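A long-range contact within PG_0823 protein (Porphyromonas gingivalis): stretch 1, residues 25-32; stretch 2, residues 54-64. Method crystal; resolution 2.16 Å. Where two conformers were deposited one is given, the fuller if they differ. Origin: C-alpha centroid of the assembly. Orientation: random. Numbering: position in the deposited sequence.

Stretch 1 25-32: KWTLLIIF
Stretch 2 (54-64) KMLIDELKFLC

The two stretches meet as a nearly perpendicular helix-helix packing, in which a largely apolar knob-into-hole contact is joined by one very short hydrogen bond and a selenium-aromatic contact. Helix 27-32, which continues later in the chain and is entered through K25 and W26 (phi/psi -76/-13° and -116/-21°), crosses helix 54-64, which extends beyond both ends, at a signed angle of -79°, with the axes 10.5 Å apart at closest approach. Both have helical torsions, I30 at -59/-48° and E59 at -68/-45° for instance, with T27 at -48/-60°, and i to i+4 backbone hydrogen bonds, from I30 N to W26 O (2.9 Å) in the first and, for example, from L63 N to E59 O (2.9 Å) in the second. Register is set by T27 CA to E59 CA at 6.5 Å and I30 CA to L60 CA at 8.2 Å.

I30 (chi1 m, chi2 t) points toward the second helix and sits among L56, E59, L60 and L63. Its CD1 lies 3.3 Å from E59 CG and 3.8 Å from L56 CD2, while CG2 lies 3.7 Å from L63 CD1 and 4.2 Å from L60 CD2. L63 (m, t) also places CD2 3.4 Å from T27 CG2 and 3.9 Å from I31 CD1, so its forked end serves three neighbours.

E59 (t, p, chi3 60°) lays its aliphatic portion against I30 and brings its carboxylate to T27 (chi1 m), whose OG1 donates to E59 OE2 at 2.5 Å. Threonine suits this position because its hydroxyl supplies a donor to one carboxylate oxygen while its methyl packs on L63.

Just before helix 27-32, W26 (m, chi2 114°) approaches selenomethionine M55 (m, t, t); W26 NE1 lies 3.5 Å from M55 SE, which sits obliquely to the indole, 4.4 Å from its five-membered-ring centroid. Altogether 442 Å² is buried, summed over both sides; the isoleucines and leucines are buried, whereas M55 is exposed and the charged E59 partly so.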

ATOM      1  N   LYS B  25      -0.131  -2.821   7.209  0.50 62.61           N
ATOM      2  CA  LYS B  25      -0.253  -4.159   6.616  0.50 61.90           C
ATOM      3  C   LYS B  25      -1.720  -4.622   6.550  0.50 61.38           C
ATOM      4  O   LYS B  25      -2.046  -5.588   5.854  0.50 61.26           O
ATOM      5  CB  LYS B  25       0.640  -5.192   7.313  0.50 62.03           C
ATOM      6  CG  LYS B  25       0.204  -5.625   8.705  0.50 62.10           C
ATOM      7  CD  LYS B  25       1.205  -6.597   9.340  0.50 61.82           C
ATOM      8  CE  LYS B  25       1.225  -7.960   8.641  0.50 61.34           C
ATOM      9  NZ  LYS B  25       2.410  -8.775   9.063  0.50 60.68           N
ATOM     10  N   TRP B  26      -2.600  -3.911   7.254  1.00 60.68           N
ATOM     11  CA  TRP B  26      -4.011  -4.303   7.307  1.00 59.50           C
ATOM     12  C   TRP B  26      -4.993  -3.314   6.702  1.00 58.38           C
ATOM     13  O   TRP B  26      -6.112  -3.696   6.361  1.00 58.47           O
ATOM     14  CB  TRP B  26      -4.425  -4.595   8.758  1.00 59.74           C
ATOM     15  CG  TRP B  26      -3.533  -5.560   9.476  1.00 59.62           C
ATOM     16  CD1 TRP B  26      -2.724  -5.281  10.543  1.00 60.13           C
ATOM     17  CD2 TRP B  26      -3.364  -6.963   9.200  1.00 59.71           C
ATOM     18  NE1 TRP B  26      -2.071  -6.423  10.955  1.00 60.17           N
ATOM     19  CE2 TRP B  26      -2.446  -7.469  10.153  1.00 60.07           C
ATOM     20  CE3 TRP B  26      -3.915  -7.843   8.259  1.00 59.73           C
ATOM     21  CZ2 TRP B  26      -2.054  -8.811  10.181  1.00 59.64           C
ATOM     22  CZ3 TRP B  26      -3.527  -9.171   8.284  1.00 59.74           C
ATOM     23  CH2 TRP B  26      -2.602  -9.645   9.239  1.00 60.12           C
ATOM     24  N   THR B  27      -4.587  -2.053   6.583  1.00 57.28           N
ATOM     25  CA  THR B  27      -5.480  -0.977   6.118  1.00 56.64           C
ATOM     26  C   THR B  27      -6.281  -1.302   4.846  1.00 56.05           C
ATOM     27  O   THR B  27      -7.504  -1.276   4.865  1.00 55.44           O
ATOM     28  CB  THR B  27      -4.716   0.357   5.919  1.00 56.57           C
ATOM     29  OG1 THR B  27      -3.984   0.669   7.111  1.00 56.83           O
ATOM     30  CG2 THR B  27      -5.682   1.488   5.636  1.00 55.28           C
ATOM     31  N   LEU B  28      -5.574  -1.593   3.754  1.00 55.29           N
ATOM     32  CA  LEU B  28      -6.209  -1.830   2.463  1.00 55.08           C
ATOM     33  C   LEU B  28      -6.997  -3.130   2.417  1.00 55.19           C
ATOM     34  O   LEU B  28      -8.006  -3.216   1.710  1.00 54.39           O
ATOM     35  CB  LEU B  28      -5.172  -1.785   1.331  1.00 54.56           C
ATOM     36  CG  LEU B  28      -4.638  -0.379   1.068  1.00 52.70           C
ATOM     37  CD1 LEU B  28      -3.413  -0.408   0.153  1.00 51.43           C
ATOM     38  CD2 LEU B  28      -5.769   0.498   0.494  1.00 50.68           C
ATOM     39  N   LEU B  29      -6.524  -4.134   3.161  1.00 55.10           N
ATOM     40  CA  LEU B  29      -7.219  -5.425   3.256  1.00 55.53           C
ATOM     41  C   LEU B  29      -8.567  -5.308   3.966  1.00 55.30           C
ATOM     42  O   LEU B  29      -9.546  -5.943   3.577  1.00 55.48           O
ATOM     43  CB  LEU B  29      -6.355  -6.457   4.004  1.00 56.38           C
ATOM     44  CG  LEU B  29      -5.424  -7.349   3.163  1.00 57.83           C
ATOM     45  CD1 LEU B  29      -4.505  -8.135   4.082  1.00 57.63           C
ATOM     46  CD2 LEU B  29      -6.222  -8.302   2.239  1.00 57.62           C
ATOM     47  N   ILE B  30      -8.605  -4.515   5.026  1.00 54.98           N
ATOM     48  CA  ILE B  30      -9.852  -4.214   5.713  1.00 55.32           C
ATOM     49  C   ILE B  30     -10.855  -3.560   4.753  1.00 55.28           C
ATOM     50  O   ILE B  30     -12.011  -3.996   4.665  1.00 55.28           O
ATOM     51  CB  ILE B  30      -9.599  -3.370   7.000  1.00 55.25           C
ATOM     52  CG1 ILE B  30      -8.971  -4.275   8.070  1.00 55.81           C
ATOM     53  CG2 ILE B  30     -10.897  -2.760   7.496  1.00 55.52           C
ATOM     54  CD1 ILE B  30      -8.184  -3.572   9.170  1.00 56.39           C
ATOM     55  N   ILE B  31     -10.390  -2.546   4.015  1.00 55.00           N
ATOM     56  CA  ILE B  31     -11.225  -1.831   3.059  1.00 54.31           C
ATOM     57  C   ILE B  31     -11.692  -2.808   1.974  1.00 54.55           C
ATOM     58  O   ILE B  31     -12.874  -2.822   1.631  1.00 53.91           O
ATOM     59  CB  ILE B  31     -10.505  -0.559   2.472  1.00 54.39           C
ATOM     60  CG1 ILE B  31     -10.262   0.467   3.595  1.00 54.28           C
ATOM     61  CG2 ILE B  31     -11.331   0.080   1.360  1.00 52.37           C
ATOM     62  CD1 ILE B  31      -9.396   1.662   3.208  1.00 53.90           C
ATOM     63  N   PHE B  32     -10.772  -3.648   1.487  1.00 54.30           N
ATOM     64  CA  PHE B  32     -11.109  -4.738   0.557  1.00 54.11           C
ATOM     65  C   PHE B  32     -12.249  -5.618   1.080  1.00 54.52           C
ATOM     66  O   PHE B  32     -13.219  -5.886   0.364  1.00 54.68           O
ATOM     67  CB  PHE B  32      -9.864  -5.586   0.218  1.00 53.14           C
ATOM     68  CG  PHE B  32     -10.138  -6.751  -0.723  1.00 52.26           C
ATOM     69  CD1 PHE B  32     -10.706  -6.536  -1.990  1.00 51.37           C
ATOM     70  CD2 PHE B  32      -9.797  -8.051  -0.359  1.00 49.54           C
ATOM     71  CE1 PHE B  32     -10.945  -7.594  -2.870  1.00 49.38           C
ATOM     72  CE2 PHE B  32     -10.029  -9.124  -1.231  1.00 50.00           C
ATOM     73  CZ  PHE B  32     -10.609  -8.898  -2.485  1.00 51.05           C
ATOM     74  N   LYS B  54      -6.230  -6.653  18.734  1.00 65.74           N
ATOM     75  CA  LYS B  54      -5.640  -5.315  18.856  1.00 66.08           C
ATOM     76  C   LYS B  54      -5.345  -4.657  17.503  1.00 65.90           C
ATOM     77  O   LYS B  54      -5.690  -3.488  17.294  1.00 65.60           O
ATOM     78  CB  LYS B  54      -4.383  -5.325  19.723  1.00 66.36           C
ATOM     79  CG  LYS B  54      -4.189  -4.014  20.467  1.00 67.77           C
ATOM     80  CD  LYS B  54      -2.789  -3.445  20.277  1.00 69.33           C
ATOM     81  CE  LYS B  54      -2.619  -2.180  21.113  1.00 70.15           C
ATOM     82  NZ  LYS B  54      -1.518  -1.314  20.606  1.00 70.94           N
HETATM   83  N   MSE B  55      -4.715  -5.412  16.602  0.50 65.62           N
HETATM   84  CA  MSE B  55      -4.458  -4.951  15.235  0.50 65.55           C
HETATM   85  C   MSE B  55      -5.744  -4.420  14.610  0.50 65.46           C
HETATM   86  O   MSE B  55      -5.789  -3.280  14.153  0.50 65.37           O
HETATM   87  CB  MSE B  55      -3.877  -6.077  14.370  0.50 65.49           C
HETATM   88  CG  MSE B  55      -2.438  -6.462  14.688  0.50 65.48           C
HETATM   89 SE   MSE B  55      -1.956  -8.196  13.916  0.34 65.44          SE
HETATM   90  CE  MSE B  55      -0.325  -8.543  14.946  0.50 65.24           C
ATOM     91  N   LEU B  56      -6.795  -5.240  14.645  1.00 65.66           N
ATOM     92  CA  LEU B  56      -8.092  -4.907  14.031  1.00 65.43           C
ATOM     93  C   LEU B  56      -8.728  -3.608  14.535  1.00 65.36           C
ATOM     94  O   LEU B  56      -9.149  -2.782  13.727  1.00 65.29           O
ATOM     95  CB  LEU B  56      -9.104  -6.057  14.160  1.00 65.16           C
ATOM     96  CG  LEU B  56      -9.991  -6.458  12.960  1.00 65.78           C
ATOM     97  CD1 LEU B  56     -11.386  -6.876  13.401  1.00 64.34           C
ATOM     98  CD2 LEU B  56     -10.104  -5.402  11.826  1.00 65.41           C
ATOM     99  N   ILE B  57      -8.791  -3.418  15.853  1.00 65.64           N
ATOM    100  CA  ILE B  57      -9.536  -2.274  16.407  1.00 65.60           C
ATOM    101  C   ILE B  57      -8.778  -0.943  16.373  1.00 65.17           C
ATOM    102  O   ILE B  57      -9.398   0.121  16.327  1.00 65.14           O
ATOM    103  CB  ILE B  57     -10.144  -2.536  17.825  1.00 65.71           C
ATOM    104  CG1 ILE B  57      -9.271  -1.974  18.963  1.00 66.18           C
ATOM    105  CG2 ILE B  57     -10.522  -4.000  18.020  1.00 66.76           C
ATOM    106  CD1 ILE B  57      -7.987  -2.720  19.242  1.00 67.58           C
ATOM    107  N   ASP B  58      -7.448  -1.005  16.420  1.00 64.83           N
ATOM    108  CA  ASP B  58      -6.634   0.191  16.222  1.00 64.49           C
ATOM    109  C   ASP B  58      -6.779   0.633  14.763  1.00 63.89           C
ATOM    110  O   ASP B  58      -6.929   1.821  14.472  1.00 63.53           O
ATOM    111  CB  ASP B  58      -5.167  -0.072  16.573  1.00 64.44           C
ATOM    112  CG  ASP B  58      -4.954  -0.363  18.053  1.00 65.92           C
ATOM    113  OD1 ASP B  58      -3.878  -0.913  18.375  1.00 67.13           O
ATOM    114  OD2 ASP B  58      -5.835  -0.049  18.897  1.00 65.57           O
ATOM    115  N   GLU B  59      -6.770  -0.342  13.860  1.00 63.58           N
ATOM    116  CA  GLU B  59      -6.950  -0.084  12.430  1.00 63.43           C
ATOM    117  C   GLU B  59      -8.374   0.396  12.118  1.00 62.75           C
ATOM    118  O   GLU B  59      -8.559   1.364  11.390  1.00 62.39           O
ATOM    119  CB  GLU B  59      -6.572  -1.324  11.617  1.00 63.46           C
ATOM    120  CG  GLU B  59      -6.305  -1.057  10.150  1.00 65.34           C
ATOM    121  CD  GLU B  59      -5.023  -0.297   9.908  1.00 66.59           C
ATOM    122  OE1 GLU B  59      -3.939  -0.802  10.284  1.00 66.83           O
ATOM    123  OE2 GLU B  59      -5.105   0.804   9.325  1.00 67.48           O
ATOM    124  N   LEU B  60      -9.376  -0.260  12.697  1.00 62.72           N
ATOM    125  CA  LEU B  60     -10.762   0.213  12.595  1.00 62.55           C
ATOM    126  C   LEU B  60     -10.934   1.642  13.123  1.00 62.51           C
ATOM    127  O   LEU B  60     -11.649   2.436  12.516  1.00 62.74           O
ATOM    128  CB  LEU B  60     -11.742  -0.747  13.286  1.00 62.22           C
ATOM    129  CG  LEU B  60     -12.035  -2.078  12.567  1.00 62.11           C
ATOM    130  CD1 LEU B  60     -12.827  -3.040  13.464  1.00 60.83           C
ATOM    131  CD2 LEU B  60     -12.726  -1.892  11.203  1.00 59.44           C
ATOM    132  N   LYS B  61     -10.264   1.967  14.230  1.00 62.46           N
ATOM    133  CA  LYS B  61     -10.296   3.328  14.786  1.00 62.80           C
ATOM    134  C   LYS B  61      -9.628   4.330  13.849  1.00 62.41           C
ATOM    135  O   LYS B  61     -10.182   5.389  13.561  1.00 62.41           O
ATOM    136  CB  LYS B  61      -9.626   3.398  16.165  1.00 62.63           C
ATOM    137  CG  LYS B  61      -9.723   4.791  16.789  1.00 63.59           C
ATOM    138  CD  LYS B  61      -8.675   5.080  17.872  1.00 63.95           C
ATOM    139  CE  LYS B  61      -7.259   5.374  17.318  1.00 66.62           C
ATOM    140  NZ  LYS B  61      -7.125   5.747  15.852  1.00 66.20           N
ATOM    141  N   PHE B  62      -8.430   3.985  13.390  1.00 62.40           N
ATOM    142  CA  PHE B  62      -7.685   4.790  12.418  1.00 62.23           C
ATOM    143  C   PHE B  62      -8.555   5.146  11.204  1.00 61.95           C
ATOM    144  O   PHE B  62      -8.718   6.321  10.878  1.00 61.83           O
ATOM    145  CB  PHE B  62      -6.404   4.043  12.025  1.00 62.07           C
ATOM    146  CG  PHE B  62      -5.572   4.738  10.986  1.00 62.38           C
ATOM    147  CD1 PHE B  62      -4.755   5.816  11.332  1.00 62.07           C
ATOM    148  CD2 PHE B  62      -5.571   4.284   9.663  1.00 61.94           C
ATOM    149  CE1 PHE B  62      -3.965   6.450  10.367  1.00 61.22           C
ATOM    150  CE2 PHE B  62      -4.790   4.911   8.694  1.00 60.55           C
ATOM    151  CZ  PHE B  62      -3.984   5.995   9.048  1.00 61.05           C
ATOM    152  N   LEU B  63      -9.143   4.130  10.573  1.00 62.19           N
ATOM    153  CA  LEU B  63      -9.971   4.314   9.373  1.00 62.49           C
ATOM    154  C   LEU B  63     -11.241   5.141   9.595  1.00 62.75           C
ATOM    155  O   LEU B  63     -11.666   5.881   8.700  1.00 62.20           O
ATOM    156  CB  LEU B  63     -10.330   2.963   8.756  1.00 62.41           C
ATOM    157  CG  LEU B  63      -9.212   2.091   8.172  1.00 62.64           C
ATOM    158  CD1 LEU B  63      -9.756   0.704   7.915  1.00 61.74           C
ATOM    159  CD2 LEU B  63      -8.631   2.712   6.891  1.00 62.33           C
ATOM    160  N   CYS B  64     -11.862   4.996  10.770  1.00 63.54           N
ATOM    161  CA  CYS B  64     -12.986   5.862  11.161  1.00 63.96           C
ATOM    162  C   CYS B  64     -12.521   7.315  11.282  1.00 63.90           C
ATOM    163  O   CYS B  64     -13.190   8.230  10.798  1.00 63.87           O
ATOM    164  CB  CYS B  64     -13.604   5.402  12.485  1.00 64.34           C
ATOM    165  SG  CYS B  64     -14.741   4.006  12.346  1.00 66.66           S
TER